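ThiJ/PfpI domain protein (PDB 4HCJ) is of unknown function but belongs to the DJ-1/PfpI family, is probably a hydrolase and binds magnesium. Local coordinates at residues R89-A94 with M114-I119. Numbering follows the deposited sequence.
Sequences RTQGLA and MANAKI
The amide of Q91 presents one face to N116: carbonyl O of N116 sits over CD at 3.9 Å, and CB of N116 lies over NE2 at 3.5 Å. The side-chain amides do not stack, their planes being 73° apart. No hydrogen bond joins the segments; instead Q91 NE2 and N116 ND2 both donate to the carbonyl of W85, tying the amides together indirectly. A chi2 of 174° puts CD of Q91 anti to CA, beside N116 at the end of helix 110-116. An alanine here would keep the methyl contact with A117 but would probably open a gap over the N116 carbonyl and leave W85 O with one amide donor fewer.

Deeper in, the methyls of A94 and A117 let the backbones come close, Q91 CA lying 4.7 Å from A117 CA. Q91 CB meets A117 CB at 3.7 Å, and A94 CB touches the same methyl at 4.1 Å. I119, whose N bonds weakly back to M114 O in the Schellman motif that K118 turns with positive phi, brings CD1 to 4.1 Å from A94 CB. Beneath, A94 and M114 both rest on F75. Helices layered on one face of a mixed sheet form the DJ-1/PfpI alpha-beta-alpha sandwich.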
# COMPACT_ATOMS: atom_id res chain seq x y z
N ARG A 89 3.97 -8.46 -11.05
CA ARG A 89 4.78 -7.26 -10.81
C ARG A 89 4.45 -6.63 -9.46
O ARG A 89 5.35 -6.23 -8.73
CB ARG A 89 4.58 -6.22 -11.92
CG ARG A 89 4.91 -6.71 -13.31
CD ARG A 89 4.43 -5.73 -14.35
NE ARG A 89 2.97 -5.72 -14.38
CZ ARG A 89 2.28 -4.91 -15.16
NH1 ARG A 89 2.90 -3.99 -15.92
NH2 ARG A 89 0.95 -4.97 -15.14
N THR A 90 3.16 -6.49 -9.14
CA THR A 90 2.80 -5.87 -7.87
C THR A 90 3.16 -6.79 -6.71
O THR A 90 3.65 -6.34 -5.68
CB THR A 90 1.32 -5.50 -7.86
OG1 THR A 90 0.57 -6.69 -8.11
CG2 THR A 90 1.01 -4.44 -8.92
N GLN A 91 2.94 -8.09 -6.89
CA GLN A 91 3.37 -9.05 -5.88
C GLN A 91 4.89 -9.02 -5.72
O GLN A 91 5.42 -9.09 -4.61
CB GLN A 91 2.91 -10.46 -6.25
CG GLN A 91 1.40 -10.63 -6.25
CD GLN A 91 0.97 -11.97 -6.76
OE1 GLN A 91 1.77 -12.89 -6.91
NE2 GLN A 91 -0.31 -12.09 -7.06
N GLY A 92 5.59 -8.87 -6.85
CA GLY A 92 7.04 -8.80 -6.83
C GLY A 92 7.53 -7.59 -6.05
O GLY A 92 8.52 -7.68 -5.33
N LEU A 93 6.86 -6.45 -6.19
CA LEU A 93 7.24 -5.27 -5.40
C LEU A 93 7.00 -5.48 -3.91
O LEU A 93 7.80 -5.03 -3.08
CB LEU A 93 6.53 -4.02 -5.90
CG LEU A 93 6.95 -3.53 -7.29
CD1 LEU A 93 6.12 -2.32 -7.70
CD2 LEU A 93 8.44 -3.20 -7.33
N ALA A 94 5.92 -6.15 -3.54
CA ALA A 94 5.67 -6.45 -2.13
C ALA A 94 6.83 -7.25 -1.54
O ALA A 94 7.35 -6.93 -0.47
CB ALA A 94 4.37 -7.21 -1.96
N MSE A 114 -0.62 -8.07 -1.21
CA MSE A 114 0.32 -8.59 -0.22
C MSE A 114 0.00 -10.04 0.17
O MSE A 114 0.91 -10.89 0.27
CB MSE A 114 0.32 -7.66 0.99
CG MSE A 114 0.87 -6.27 0.64
SE MSE A 114 0.37 -4.86 1.89
CE MSE A 114 1.18 -5.53 3.53
N ALA A 115 -1.28 -10.34 0.36
CA ALA A 115 -1.68 -11.69 0.69
C ALA A 115 -1.29 -12.65 -0.43
O ALA A 115 -0.73 -13.73 -0.18
CB ALA A 115 -3.18 -11.74 0.93
N ASN A 116 -1.60 -12.26 -1.66
CA ASN A 116 -1.31 -13.10 -2.82
C ASN A 116 0.19 -13.26 -3.08
O ASN A 116 0.61 -14.26 -3.66
CB ASN A 116 -2.01 -12.57 -4.06
CG ASN A 116 -3.51 -12.78 -4.03
OD1 ASN A 116 -4.04 -13.45 -3.15
ND2 ASN A 116 -4.20 -12.22 -5.01
N ALA A 117 0.99 -12.30 -2.64
CA ALA A 117 2.45 -12.39 -2.72
C ALA A 117 3.04 -13.32 -1.66
O ALA A 117 4.26 -13.55 -1.64
CB ALA A 117 3.06 -11.01 -2.55
N LYS A 118 2.20 -13.86 -0.78
CA LYS A 118 2.61 -14.78 0.29
C LYS A 118 3.50 -14.13 1.32
O LYS A 118 4.34 -14.79 1.93
CB LYS A 118 3.28 -16.03 -0.28
CG LYS A 118 2.40 -16.78 -1.22
CD LYS A 118 1.17 -17.20 -0.48
CE LYS A 118 -0.05 -16.82 -1.22
NZ LYS A 118 -0.63 -18.06 -1.85
N ILE A 119 3.32 -12.83 1.54
CA ILE A 119 4.06 -12.16 2.60
C ILE A 119 3.25 -11.97 3.87
O ILE A 119 3.76 -11.43 4.85
CB ILE A 119 4.68 -10.81 2.14
CG1 ILE A 119 3.61 -9.74 1.84
CG2 ILE A 119 5.65 -11.01 0.96
CD1 ILE A 119 4.16 -8.32 1.98